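Local coordinates for iron Super-Oxide Dismutase (Plasmodium knowlesi, PDB 2AWP), which catalyses the dismutation of superoxide to hydrogen peroxide and molecular oxygen, probably with an iron ion as cofactor, at residues A[74-77]-A[78-82]; A[176-179]-A[180-183]; A[185-188]-A[189-193]; A[23-26]-A[27-31]; A[169-172]-A[173-176]. All coordinates share one frame; numbering follows the deposited sequence.

Interaction 1: residues A[74-77]-A[78-82]; sequences HSFY and WDSMG
Tyr77 turns the edge of its ring to a face of Trp78 in the last turns of helix 62-79, the second long helix of the alpha-hairpin of iron/manganese superoxide dismutases. The pair is edge-to-face, planes at 53°, and Tyr77 CE2 comes within 3.6 Å of Trp78 CZ3. Tyr77 also carries a Met-aromatic contact: the Met81 chain bends at its thioether (chi3 -67°), laying CE over the ring face, 3.7 Å from the centroid, a CH-pi contact with SD farther out and oblique. Its edge thus serves the indole and one face the methyl, while its OH bonds to Tyr175. His74, which probably binds the iron, belongs to the same helix; its carbonyl accepts the straight bond from Trp78 N, and its ND1 is held by Gln70 O. Trp78 NE1 bonds to His32. As the helix ends, Ser80 turns back on Phe76: with OG beside its own backbone N, Ser80 OG donates to Phe76 O at 2.7 Å, the donor tilted 31° from the carbonyl plane.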
loop_
_atom_site.group_PDB
_atom_site.type_symbol
_atom_site.label_atom_id
_atom_site.label_comp_id
_atom_site.label_asym_id
_atom_site.label_seq_id
_atom_site.Cartn_x
_atom_site.Cartn_y
_atom_site.Cartn_z
ATOM N N HIS A 74 8.540 -2.079 -11.855
ATOM C CA HIS A 74 8.072 -0.837 -12.492
ATOM C C HIS A 74 8.477 -0.755 -13.941
ATOM O O HIS A 74 7.708 -0.322 -14.786
ATOM C CB HIS A 74 8.558 0.397 -11.718
ATOM C CG HIS A 74 7.764 0.657 -10.493
ATOM N ND1 HIS A 74 8.000 0.001 -9.300
ATOM C CD2 HIS A 74 6.673 1.432 -10.294
ATOM C CE1 HIS A 74 7.108 0.394 -8.409
ATOM N NE2 HIS A 74 6.298 1.258 -8.990
ATOM N N SER A 75 9.702 -1.164 -14.238
ATOM C CA SER A 75 10.125 -1.193 -15.628
ATOM C C SER A 75 9.252 -2.112 -16.487
ATOM O O SER A 75 8.874 -1.753 -17.601
ATOM C CB SER A 75 11.593 -1.552 -15.725
ATOM O OG SER A 75 12.347 -0.429 -15.317
ATOM N N PHE A 76 8.921 -3.275 -15.936
ATOM C CA PHE A 76 8.001 -4.232 -16.557
ATOM C C PHE A 76 6.590 -3.638 -16.706
ATOM O O PHE A 76 5.915 -3.878 -17.694
ATOM C CB PHE A 76 7.990 -5.538 -15.740
ATOM C CG PHE A 76 7.524 -6.757 -16.529
ATOM C CD1 PHE A 76 8.401 -7.421 -17.384
ATOM C CD2 PHE A 76 6.223 -7.228 -16.410
ATOM C CE1 PHE A 76 8.002 -8.542 -18.101
ATOM C CE2 PHE A 76 5.808 -8.350 -17.122
ATOM C CZ PHE A 76 6.699 -9.009 -17.979
ATOM N N TYR A 77 6.154 -2.862 -15.716
ATOM C CA TYR A 77 4.899 -2.135 -15.750
ATOM C C TYR A 77 4.842 -1.083 -16.874
ATOM O O TYR A 77 3.884 -1.053 -17.648
ATOM C CB TYR A 77 4.662 -1.497 -14.383
ATOM C CG TYR A 77 3.465 -0.570 -14.244
ATOM C CD1 TYR A 77 2.156 -1.052 -14.371
ATOM C CD2 TYR A 77 3.649 0.787 -13.941
ATOM C CE1 TYR A 77 1.057 -0.198 -14.227
ATOM C CE2 TYR A 77 2.557 1.657 -13.787
ATOM C CZ TYR A 77 1.259 1.153 -13.914
ATOM O OH TYR A 77 0.161 1.988 -13.748
ATOM N N TRP A 78 5.871 -0.250 -16.971
ATOM C CA TRP A 78 5.926 0.780 -18.019
ATOM C C TRP A 78 5.922 0.147 -19.420
ATOM O O TRP A 78 5.199 0.613 -20.300
ATOM C CB TRP A 78 7.164 1.695 -17.830
ATOM C CG TRP A 78 7.142 2.443 -16.507
ATOM C CD1 TRP A 78 8.119 2.478 -15.572
ATOM C CD2 TRP A 78 6.059 3.223 -15.984
ATOM N NE1 TRP A 78 7.721 3.230 -14.487
ATOM C CE2 TRP A 78 6.457 3.698 -14.721
ATOM C CE3 TRP A 78 4.780 3.561 -16.465
ATOM C CZ2 TRP A 78 5.621 4.496 -13.921
ATOM C CZ3 TRP A 78 3.958 4.371 -15.685
ATOM C CH2 TRP A 78 4.378 4.815 -14.421
ATOM N N ASP A 79 6.748 -0.893 -19.598
ATOM C CA ASP A 79 6.853 -1.653 -20.853
ATOM C C ASP A 79 5.602 -2.447 -21.210
ATOM O O ASP A 79 5.354 -2.744 -22.401
ATOM C CB ASP A 79 8.095 -2.553 -20.839
ATOM C CG ASP A 79 9.370 -1.760 -20.713
ATOM O OD1 ASP A 79 9.297 -0.501 -20.711
ATOM O OD2 ASP A 79 10.447 -2.400 -20.597
ATOM N N SER A 80 4.799 -2.756 -20.186
ATOM C CA SER A 80 3.492 -3.411 -20.372
ATOM C C SER A 80 2.404 -2.490 -20.912
ATOM O O SER A 80 1.269 -2.935 -21.153
ATOM C CB SER A 80 2.987 -4.011 -19.041
ATOM O OG SER A 80 3.752 -5.145 -18.668
ATOM N N MET A 81 2.734 -1.209 -21.080
ATOM C CA MET A 81 1.792 -0.209 -21.575
ATOM C C MET A 81 2.384 0.560 -22.736
ATOM O O MET A 81 3.552 0.417 -23.025
ATOM C CB MET A 81 1.444 0.799 -20.468
ATOM C CG MET A 81 0.670 0.172 -19.345
ATOM S SD MET A 81 0.226 1.362 -18.089
ATOM C CE MET A 81 1.835 1.786 -17.406
ATOM N N GLY A 82 1.583 1.418 -23.361
ATOM C CA GLY A 82 2.086 2.283 -24.417
ATOM C C GLY A 82 1.016 3.085 -25.110
ATOM O O GLY A 82 -0.179 2.777 -24.984
#

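Interaction 2: residues A[176-179]-A[180-183]; sequences VKAW and WNLV
Trp180 offers the face of its indole to the edge of Trp179, whose CE3 lies 4.0 Å above that plane, over its centre. The six-membered rings stand nearly upright to each other, centroids 5.0 Å apart and planes at 78°, a T-shaped pair of sequence neighbours. Their first torsions split them: Trp179 CG is anti to the backbone N (chi1 -179°), Trp180 CG anti to the carbonyl carbon (chi1 -65°). Val183 comes in over a face of Trp179, where its CG2 makes a close CH-pi contact, 3.2 Å from Trp179 CZ3. Trp179 also touches Met81. Val176 CG1 runs beside the other indole, 3.9 Å from Trp180 NE1. Past these rings the backbone turns into the loop before helix 185-196. Ala178 O takes two bonds from Asn181, both from the same face of its carbonyl plane: one from Asn181 N at 3.0 Å, the other from Asn181 ND2 at 3.0 Å. Trp179 O accepts from Leu182 N at 2.9 Å, the donor well above the carbonyl plane, and weakly from Val183 N. Trp180 NE1 is satisfied by Ser112 on helix 104-117, which also meets Val176, while Trp179 and Val183 pack on strand 151-158.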
loop_
_atom_site.group_PDB
_atom_site.type_symbol
_atom_site.label_atom_id
_atom_site.label_comp_id
_atom_site.label_asym_id
_atom_site.label_seq_id
_atom_site.Cartn_x
_atom_site.Cartn_y
_atom_site.Cartn_z
ATOM N N VAL A 176 -8.404 0.460 -13.332
ATOM C CA VAL A 176 -8.238 -0.866 -13.976
ATOM C C VAL A 176 -8.917 -0.859 -15.354
ATOM O O VAL A 176 -8.330 -1.303 -16.347
ATOM C CB VAL A 176 -8.751 -2.007 -13.047
ATOM C CG1 VAL A 176 -8.834 -3.387 -13.778
ATOM C CG2 VAL A 176 -7.866 -2.081 -11.824
ATOM N N LYS A 177 -10.114 -0.291 -15.425
ATOM C CA LYS A 177 -10.849 -0.197 -16.682
ATOM C C LYS A 177 -10.090 0.645 -17.725
ATOM O O LYS A 177 -9.984 0.256 -18.890
ATOM C CB LYS A 177 -12.251 0.376 -16.408
ATOM C CG LYS A 177 -13.265 0.140 -17.513
ATOM C CD LYS A 177 -14.708 0.180 -16.953
ATOM C CE LYS A 177 -15.205 -1.203 -16.566
ATOM N NZ LYS A 177 -15.688 -2.053 -17.730
ATOM N N ALA A 178 -9.560 1.792 -17.303
ATOM C CA ALA A 178 -8.793 2.671 -18.178
ATOM C C ALA A 178 -7.479 2.025 -18.698
ATOM O O ALA A 178 -7.008 2.297 -19.823
ATOM C CB ALA A 178 -8.512 3.997 -17.452
ATOM N N TRP A 179 -6.903 1.175 -17.856
ATOM C CA TRP A 179 -5.637 0.495 -18.123
ATOM C C TRP A 179 -5.726 -0.428 -19.353
ATOM O O TRP A 179 -4.738 -0.576 -20.082
ATOM C CB TRP A 179 -5.224 -0.293 -16.885
ATOM C CG TRP A 179 -3.916 -1.023 -17.052
ATOM C CD1 TRP A 179 -2.657 -0.511 -16.858
ATOM C CD2 TRP A 179 -3.742 -2.392 -17.436
ATOM N NE1 TRP A 179 -1.709 -1.482 -17.097
ATOM C CE2 TRP A 179 -2.349 -2.648 -17.447
ATOM C CE3 TRP A 179 -4.631 -3.434 -17.769
ATOM C CZ2 TRP A 179 -1.817 -3.901 -17.778
ATOM C CZ3 TRP A 179 -4.097 -4.677 -18.092
ATOM C CH2 TRP A 179 -2.698 -4.893 -18.112
ATOM N N TRP A 180 -6.913 -1.021 -19.582
ATOM C CA TRP A 180 -7.178 -1.824 -20.785
ATOM C C TRP A 180 -6.932 -1.065 -22.098
ATOM O O TRP A 180 -6.585 -1.668 -23.119
ATOM C CB TRP A 180 -8.571 -2.506 -20.713
ATOM C CG TRP A 180 -8.601 -3.529 -19.569
ATOM C CD1 TRP A 180 -9.206 -3.378 -18.351
ATOM C CD2 TRP A 180 -7.932 -4.809 -19.525
ATOM N NE1 TRP A 180 -8.971 -4.478 -17.562
ATOM C CE2 TRP A 180 -8.205 -5.377 -18.251
ATOM C CE3 TRP A 180 -7.127 -5.519 -20.430
ATOM C CZ2 TRP A 180 -7.720 -6.652 -17.861
ATOM C CZ3 TRP A 180 -6.652 -6.801 -20.061
ATOM C CH2 TRP A 180 -6.950 -7.347 -18.783
ATOM N N ASN A 181 -7.009 0.272 -22.053
ATOM C CA ASN A 181 -6.687 1.108 -23.225
ATOM C C ASN A 181 -5.186 1.236 -23.503
ATOM O O ASN A 181 -4.794 1.759 -24.541
ATOM C CB ASN A 181 -7.261 2.508 -23.045
ATOM C CG ASN A 181 -8.768 2.507 -22.912
ATOM O OD1 ASN A 181 -9.465 2.170 -23.856
ATOM N ND2 ASN A 181 -9.275 2.883 -21.744
ATOM N N LEU A 182 -4.364 0.768 -22.574
ATOM C CA LEU A 182 -2.904 0.980 -22.605
ATOM C C LEU A 182 -2.077 -0.295 -22.755
ATOM O O LEU A 182 -0.911 -0.225 -23.172
ATOM C CB LEU A 182 -2.474 1.681 -21.311
ATOM C CG LEU A 182 -3.114 3.035 -20.958
ATOM C CD1 LEU A 182 -2.603 3.461 -19.562
ATOM C CD2 LEU A 182 -2.814 4.116 -22.027
ATOM N N VAL A 183 -2.691 -1.442 -22.452
ATOM C CA VAL A 183 -2.039 -2.766 -22.513
ATOM C C VAL A 183 -1.258 -2.981 -23.797
ATOM O O VAL A 183 -1.812 -2.895 -24.892
ATOM C CB VAL A 183 -3.055 -3.955 -22.411
ATOM C CG1 VAL A 183 -2.289 -5.298 -22.384
ATOM C CG2 VAL A 183 -3.888 -3.837 -21.211
#

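Interaction 3: residues A[185-188]-A[189-193]; sequences WNFA and NENLK
This is a local contact of successive helical turns, where Phe187 receives Asn191 over its ring in the C-terminal helix 185-196, packed on strand 151-158 and helix 92-101. Asn191 ND2 sits 3.1 Å above the Phe187 ring plane, toward the rim on the CE2 side, and the amide stands almost upright on the ring, planes 82° apart. Phe187 CG lies anti to the backbone N (chi1 -167°), which carries the ring along the helix to its partner. The carboxylate of Glu190 approaches the ring obliquely, OE1 3.9 Å from Phe187 CD1. Backbone bonds join the turns, among them Asn191 N to Phe187 O at 3.0 Å. On another side a water links the amides: it donates to Asn186 OD1 and accepts from Asn189 ND2, each at 2.8 Å. Asn189 also bonds to Ile93 and His90, clasping helix 92-101 and the loop before it. Asn191 ND2 donates to Ile154 O of the strand, a bond that satisfies the nitrogen and fixes the amide; its contact with the Phe187 face is probably a weak amino-aromatic one beside it.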
loop_
_atom_site.group_PDB
_atom_site.type_symbol
_atom_site.label_atom_id
_atom_site.label_comp_id
_atom_site.label_asym_id
_atom_site.label_seq_id
_atom_site.Cartn_x
_atom_site.Cartn_y
_atom_site.Cartn_z
ATOM N N TRP A 185 0.355 -5.352 -26.140
ATOM C CA TRP A 185 0.410 -6.749 -26.596
ATOM C C TRP A 185 1.716 -7.074 -27.301
ATOM O O TRP A 185 2.148 -8.222 -27.286
ATOM C CB TRP A 185 -0.777 -7.050 -27.504
ATOM C CG TRP A 185 -2.093 -6.798 -26.820
ATOM C CD1 TRP A 185 -3.038 -5.835 -27.147
ATOM C CD2 TRP A 185 -2.605 -7.488 -25.684
ATOM N NE1 TRP A 185 -4.117 -5.918 -26.292
ATOM C CE2 TRP A 185 -3.880 -6.925 -25.388
ATOM C CE3 TRP A 185 -2.123 -8.550 -24.887
ATOM C CZ2 TRP A 185 -4.670 -7.381 -24.317
ATOM C CZ3 TRP A 185 -2.913 -9.006 -23.829
ATOM C CH2 TRP A 185 -4.180 -8.427 -23.564
ATOM N N ASN A 186 2.363 -6.068 -27.892
ATOM C CA ASN A 186 3.680 -6.302 -28.471
ATOM C C ASN A 186 4.665 -6.740 -27.388
ATOM O O ASN A 186 5.444 -7.677 -27.596
ATOM C CB ASN A 186 4.208 -5.079 -29.252
ATOM C CG ASN A 186 3.247 -4.624 -30.318
ATOM O OD1 ASN A 186 2.736 -5.435 -31.083
ATOM N ND2 ASN A 186 2.953 -3.323 -30.349
ATOM N N PHE A 187 4.642 -6.061 -26.240
ATOM C CA PHE A 187 5.458 -6.495 -25.091
ATOM C C PHE A 187 5.107 -7.912 -24.635
ATOM O O PHE A 187 6.010 -8.731 -24.404
ATOM C CB PHE A 187 5.352 -5.521 -23.895
ATOM C CG PHE A 187 6.410 -5.749 -22.821
ATOM C CD1 PHE A 187 7.777 -5.733 -23.146
ATOM C CD2 PHE A 187 6.033 -5.941 -21.473
ATOM C CE1 PHE A 187 8.771 -5.908 -22.155
ATOM C CE2 PHE A 187 7.001 -6.151 -20.474
ATOM C CZ PHE A 187 8.385 -6.137 -20.819
ATOM N N ALA A 188 3.809 -8.200 -24.485
ATOM C CA ALA A 188 3.366 -9.540 -24.068
ATOM C C ALA A 188 3.935 -10.628 -25.017
ATOM O O ALA A 188 4.354 -11.702 -24.572
ATOM C CB ALA A 188 1.854 -9.612 -24.080
ATOM N N ASN A 189 3.916 -10.331 -26.316
ATOM C CA ASN A 189 4.381 -11.253 -27.369
ATOM C C ASN A 189 5.862 -11.515 -27.255
ATOM O O ASN A 189 6.313 -12.641 -27.381
ATOM C CB ASN A 189 4.046 -10.689 -28.746
ATOM C CG ASN A 189 2.657 -11.062 -29.182
ATOM O OD1 ASN A 189 2.136 -12.081 -28.767
ATOM N ND2 ASN A 189 2.052 -10.243 -30.024
ATOM N N GLU A 190 6.603 -10.459 -26.969
ATOM C CA GLU A 190 8.020 -10.587 -26.765
ATOM C C GLU A 190 8.328 -11.485 -25.560
ATOM O O GLU A 190 9.219 -12.347 -25.627
ATOM C CB GLU A 190 8.622 -9.209 -26.592
ATOM C CG GLU A 190 10.061 -9.235 -26.173
ATOM C CD GLU A 190 10.619 -7.838 -25.955
ATOM O OE1 GLU A 190 9.891 -6.845 -26.179
ATOM O OE2 GLU A 190 11.794 -7.749 -25.544
ATOM N N ASN A 191 7.575 -11.295 -24.478
ATOM C CA ASN A 191 7.766 -12.069 -23.264
ATOM C C ASN A 191 7.361 -13.533 -23.470
ATOM O O ASN A 191 8.038 -14.455 -22.999
ATOM C CB ASN A 191 6.995 -11.424 -22.101
ATOM C CG ASN A 191 7.589 -10.071 -21.700
ATOM O OD1 ASN A 191 8.816 -9.891 -21.736
ATOM N ND2 ASN A 191 6.728 -9.115 -21.343
ATOM N N LEU A 192 6.256 -13.733 -24.164
ATOM C CA LEU A 192 5.760 -15.087 -24.450
ATOM C C LEU A 192 6.779 -15.903 -25.239
ATOM O O LEU A 192 7.086 -17.026 -24.861
ATOM C CB LEU A 192 4.436 -15.033 -25.212
ATOM C CG LEU A 192 3.681 -16.349 -25.477
ATOM C CD1 LEU A 192 3.308 -17.130 -24.177
ATOM C CD2 LEU A 192 2.428 -16.102 -26.355
ATOM N N LYS A 193 7.297 -15.325 -26.328
ATOM C CA LYS A 193 8.300 -15.982 -27.148
ATOM C C LYS A 193 9.526 -16.399 -26.338
ATOM O O LYS A 193 10.026 -17.527 -26.509
ATOM C CB LYS A 193 8.700 -15.102 -28.355
ATOM C CG LYS A 193 9.888 -15.658 -29.160
ATOM C CD LYS A 193 10.280 -14.764 -30.335
ATOM C CE LYS A 193 11.477 -15.352 -31.101
ATOM N NZ LYS A 193 11.788 -14.567 -32.348
HETATM O O HOH W 1 3.315 -8.175 -31.369
#

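Interaction 4: residues A[23-26]-A[27-31]; sequences TLNF and HYNKH
The Phe26 ring is met obliquely by Lys30 CG, 4.0 Å from Phe26 CD1, and the imidazole of His27 obliquely by Thr23 CG2, on helix 21-43, the first helix of the superoxide dismutase alpha-hairpin. The His31 ring likewise lies oblique to Phe26 O. His27, which probably binds the iron, has its CG anti to the backbone N (chi1 -157°), and its ring reaches inward to meet those of His74, Tyr77, Trp78 and His162. The helix widens here into a pi-type turn: Phe26 O accepts from Lys30 N, above the carbonyl plane, and from His31 N, almost straight on, both at 2.9 Å. His31 then stacks on His162 and its NE2 bonds to Tyr165 of the second subunit, whose Asn170 also packs on Phe26 and Lys30. Thr23 OG1 is held by Asp167. On another side of the helix, the amides of Asn25 and Asn29 stand at 81° to each other, and Asn29 ND2 donates in the carbonyl plane to Asn25 OD1 at 2.9 Å.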
loop_
_atom_site.group_PDB
_atom_site.type_symbol
_atom_site.label_atom_id
_atom_site.label_comp_id
_atom_site.label_asym_id
_atom_site.label_seq_id
_atom_site.Cartn_x
_atom_site.Cartn_y
_atom_site.Cartn_z
ATOM N N THR A 23 0.569 11.770 -12.987
ATOM C CA THR A 23 0.829 10.407 -12.449
ATOM C C THR A 23 2.165 9.851 -12.932
ATOM O O THR A 23 2.991 9.476 -12.110
ATOM C CB THR A 23 -0.345 9.413 -12.680
ATOM O OG1 THR A 23 -1.466 9.813 -11.874
ATOM C CG2 THR A 23 0.035 7.978 -12.248
ATOM N N LEU A 24 2.399 9.838 -14.248
ATOM C CA LEU A 24 3.691 9.395 -14.768
ATOM C C LEU A 24 4.819 10.195 -14.149
ATOM O O LEU A 24 5.826 9.618 -13.774
ATOM C CB LEU A 24 3.744 9.419 -16.312
ATOM C CG LEU A 24 3.448 8.028 -16.916
ATOM C CD1 LEU A 24 2.050 7.565 -16.479
ATOM C CD2 LEU A 24 3.567 8.033 -18.420
ATOM N N ASN A 25 4.644 11.509 -14.008
ATOM C CA ASN A 25 5.680 12.339 -13.355
ATOM C C ASN A 25 6.045 11.834 -11.942
ATOM O O ASN A 25 7.208 11.516 -11.672
ATOM C CB ASN A 25 5.320 13.846 -13.358
ATOM C CG ASN A 25 6.543 14.744 -13.118
ATOM O OD1 ASN A 25 7.693 14.326 -13.347
ATOM N ND2 ASN A 25 6.304 15.980 -12.661
ATOM N N PHE A 26 5.066 11.714 -11.062
ATOM C CA PHE A 26 5.345 11.195 -9.708
ATOM C C PHE A 26 5.794 9.716 -9.691
ATOM O O PHE A 26 6.775 9.350 -9.037
ATOM C CB PHE A 26 4.141 11.438 -8.763
ATOM C CG PHE A 26 3.961 12.878 -8.355
ATOM C CD1 PHE A 26 4.677 13.406 -7.295
ATOM C CD2 PHE A 26 3.104 13.723 -9.069
ATOM C CE1 PHE A 26 4.543 14.765 -6.923
ATOM C CE2 PHE A 26 2.954 15.097 -8.716
ATOM C CZ PHE A 26 3.674 15.617 -7.629
ATOM N N HIS A 27 5.091 8.887 -10.451
ATOM C CA HIS A 27 5.270 7.451 -10.406
ATOM C C HIS A 27 6.639 7.083 -10.970
ATOM O O HIS A 27 7.403 6.360 -10.314
ATOM C CB HIS A 27 4.143 6.791 -11.194
ATOM C CG HIS A 27 3.871 5.364 -10.819
ATOM N ND1 HIS A 27 2.779 4.680 -11.301
ATOM C CD2 HIS A 27 4.529 4.495 -10.013
ATOM C CE1 HIS A 27 2.787 3.446 -10.840
ATOM N NE2 HIS A 27 3.842 3.308 -10.072
ATOM N N TYR A 28 6.981 7.652 -12.123
ATOM C CA TYR A 28 8.290 7.372 -12.748
ATOM C C TYR A 28 9.451 8.205 -12.175
ATOM O O TYR A 28 10.466 7.654 -11.761
ATOM C CB TYR A 28 8.210 7.528 -14.274
ATOM C CG TYR A 28 9.526 7.276 -14.983
ATOM C CD1 TYR A 28 10.041 5.980 -15.086
ATOM C CD2 TYR A 28 10.273 8.345 -15.516
ATOM C CE1 TYR A 28 11.272 5.722 -15.757
ATOM C CE2 TYR A 28 11.504 8.108 -16.173
ATOM C CZ TYR A 28 11.987 6.799 -16.298
ATOM O OH TYR A 28 13.198 6.555 -16.940
ATOM N N ASN A 29 9.297 9.526 -12.146
ATOM C CA ASN A 29 10.399 10.414 -11.735
ATOM C C ASN A 29 10.600 10.506 -10.225
ATOM O O ASN A 29 11.694 10.833 -9.765
ATOM C CB ASN A 29 10.235 11.823 -12.353
ATOM C CG ASN A 29 10.485 11.844 -13.865
ATOM O OD1 ASN A 29 11.470 11.291 -14.381
ATOM N ND2 ASN A 29 9.579 12.509 -14.592
ATOM N N LYS A 30 9.566 10.192 -9.440
ATOM C CA LYS A 30 9.714 10.176 -7.984
ATOM C C LYS A 30 9.830 8.752 -7.380
ATOM O O LYS A 30 10.874 8.382 -6.860
ATOM C CB LYS A 30 8.610 11.010 -7.320
ATOM C CG LYS A 30 8.496 12.440 -7.839
ATOM C CD LYS A 30 9.801 13.266 -7.650
ATOM C CE LYS A 30 9.879 14.358 -8.746
ATOM N NZ LYS A 30 11.004 15.326 -8.534
ATOM N N HIS A 31 8.755 7.959 -7.454
ATOM C CA HIS A 31 8.769 6.586 -6.944
ATOM C C HIS A 31 9.832 5.697 -7.584
ATOM O O HIS A 31 10.730 5.201 -6.885
ATOM C CB HIS A 31 7.350 5.937 -7.019
ATOM C CG HIS A 31 6.342 6.592 -6.115
ATOM N ND1 HIS A 31 6.304 6.367 -4.750
ATOM C CD2 HIS A 31 5.357 7.490 -6.373
ATOM C CE1 HIS A 31 5.299 7.045 -4.222
ATOM N NE2 HIS A 31 4.708 7.735 -5.182
#

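Interaction 5: residues A[169-172]-A[173-176]; sequences RNDR and PSYV
Asp171 and Ser174 supply the side-chain hydrogen bonds at the start of helix 172-179. The short one runs from Ser174 OG to Asp171 OD2, 2.7 Å, the hydroxyl lying about 50° out of the carboxylate plane. The other carboxylate oxygen, Asp171 OD1, accepts weakly from Ser174 N at 3.4 Å, the capping bond. With CG anti to the backbone N (chi1 -169°), the Asp171 carboxylate is carried over the first turn, where both its oxygens face Ser174.

Backbone bonds complete that turn. Asp171 O accepts weakly from Ser174 N and Tyr175 N, whereas Val176 N to Arg172 O is a full helical bond of 2.9 Å with an N-H...O angle of 161°.

Packing adds a carbon-to-oxygen contact: Pro173, which has no N-H to give, sits at the first turn with CD 3.3 Å from Asp171 OD1. The nonpolar approach of Arg172 CG to Val176 CG2, at 4.2 Å, is looser.

The charged and polar ends lead elsewhere. Arg172 bonds to His118 O, Leu115 O and the Tyr164 hydroxyl; Tyr175 OH bonds to Asp158 O beside the probable iron site; and Arg169 forms a salt bridge with Glu22 of the second subunit. The whole is an N-capped helix start, with Asp171 at the N-cap and also at the centre of an inverse gamma turn.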
loop_
_atom_site.group_PDB
_atom_site.type_symbol
_atom_site.label_atom_id
_atom_site.label_comp_id
_atom_site.label_asym_id
_atom_site.label_seq_id
_atom_site.Cartn_x
_atom_site.Cartn_y
_atom_site.Cartn_z
ATOM N N ARG A 169 -8.465 8.705 -7.269
ATOM C CA ARG A 169 -8.671 8.627 -5.810
ATOM C C ARG A 169 -8.855 7.158 -5.376
ATOM O O ARG A 169 -8.042 6.302 -5.753
ATOM C CB ARG A 169 -9.855 9.525 -5.399
ATOM C CG ARG A 169 -9.610 11.004 -5.705
ATOM C CD ARG A 169 -8.639 11.602 -4.713
ATOM N NE ARG A 169 -8.543 13.052 -4.876
ATOM C CZ ARG A 169 -7.629 13.668 -5.617
ATOM N NH1 ARG A 169 -6.706 12.951 -6.262
ATOM N NH2 ARG A 169 -7.619 15.010 -5.693
ATOM N N ASN A 170 -9.903 6.864 -4.596
ATOM C CA ASN A 170 -10.168 5.505 -4.114
ATOM C C ASN A 170 -10.669 4.551 -5.195
ATOM O O ASN A 170 -10.846 3.364 -4.915
ATOM C CB ASN A 170 -11.271 5.528 -3.024
ATOM C CG ASN A 170 -12.601 6.017 -3.564
ATOM O OD1 ASN A 170 -12.731 7.173 -3.974
ATOM N ND2 ASN A 170 -13.600 5.128 -3.609
ATOM N N ASP A 171 -10.969 5.073 -6.387
ATOM C CA ASP A 171 -11.744 4.322 -7.414
ATOM C C ASP A 171 -10.802 3.512 -8.299
ATOM O O ASP A 171 -10.618 3.814 -9.493
ATOM C CB ASP A 171 -12.608 5.256 -8.247
ATOM C CG ASP A 171 -13.609 4.521 -9.122
ATOM O OD1 ASP A 171 -13.724 3.275 -9.056
ATOM O OD2 ASP A 171 -14.254 5.203 -9.947
ATOM N N ARG A 172 -10.189 2.505 -7.670
ATOM C CA ARG A 172 -9.299 1.572 -8.348
ATOM C C ARG A 172 -9.969 0.933 -9.561
ATOM O O ARG A 172 -9.309 0.774 -10.576
ATOM C CB ARG A 172 -8.772 0.465 -7.404
ATOM C CG ARG A 172 -7.614 -0.321 -8.024
ATOM C CD ARG A 172 -7.217 -1.559 -7.259
ATOM N NE ARG A 172 -6.701 -1.262 -5.935
ATOM C CZ ARG A 172 -6.414 -2.188 -5.028
ATOM N NH1 ARG A 172 -6.590 -3.486 -5.310
ATOM N NH2 ARG A 172 -5.966 -1.817 -3.828
ATOM N N PRO A 173 -11.248 0.505 -9.445
ATOM C CA PRO A 173 -11.864 -0.119 -10.633
ATOM C C PRO A 173 -11.841 0.723 -11.894
ATOM O O PRO A 173 -11.684 0.164 -12.996
ATOM C CB PRO A 173 -13.304 -0.369 -10.183
ATOM C CG PRO A 173 -13.149 -0.638 -8.719
ATOM C CD PRO A 173 -12.163 0.427 -8.285
ATOM N N SER A 174 -12.004 2.048 -11.750
ATOM C CA SER A 174 -11.929 2.944 -12.902
ATOM C C SER A 174 -10.534 3.003 -13.468
ATOM O O SER A 174 -10.366 3.067 -14.677
ATOM C CB SER A 174 -12.437 4.346 -12.589
ATOM O OG SER A 174 -13.841 4.266 -12.458
ATOM N N TYR A 175 -9.531 2.963 -12.599
ATOM C CA TYR A 175 -8.154 2.867 -13.066
ATOM C C TYR A 175 -7.907 1.581 -13.858
ATOM O O TYR A 175 -7.232 1.610 -14.874
ATOM C CB TYR A 175 -7.198 2.925 -11.887
ATOM C CG TYR A 175 -5.800 2.340 -12.116
ATOM C CD1 TYR A 175 -4.851 3.010 -12.907
ATOM C CD2 TYR A 175 -5.415 1.156 -11.470
ATOM C CE1 TYR A 175 -3.556 2.473 -13.081
ATOM C CE2 TYR A 175 -4.150 0.616 -11.641
ATOM C CZ TYR A 175 -3.218 1.283 -12.442
ATOM O OH TYR A 175 -1.955 0.755 -12.571
ATOM N N VAL A 176 -8.404 0.460 -13.332
ATOM C CA VAL A 176 -8.238 -0.866 -13.976
ATOM C C VAL A 176 -8.917 -0.859 -15.354
ATOM O O VAL A 176 -8.330 -1.303 -16.347
ATOM C CB VAL A 176 -8.751 -2.007 -13.047
ATOM C CG1 VAL A 176 -8.834 -3.387 -13.778
ATOM C CG2 VAL A 176 -7.866 -2.081 -11.824
#

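Overall arrangement
The probable iron site ties most of these contacts together. Interactions 1 and 4 supply two of its four likely ligands, His74 and His27, whose NE2 atoms lie 3.4 Å apart; Asp158 and His162 would complete it. Interaction 5 reaches interaction 1 through the hydroxyls of Tyr77 and Tyr175, 2.7 Å apart. Interactions 5 and 2 follow each other along helix 172-179 and share Val176. Met81 of interaction 1 packs on interaction 2, its SD 3.6 Å from Trp179 NE1. Interaction 3 lies farther from the probable metal site, the Phe187 side chain about 11 Å from that of His74, but touches interaction 1 at Phe76. Interactions 4 and 5, centres about 18 Å apart, both meet the second subunit.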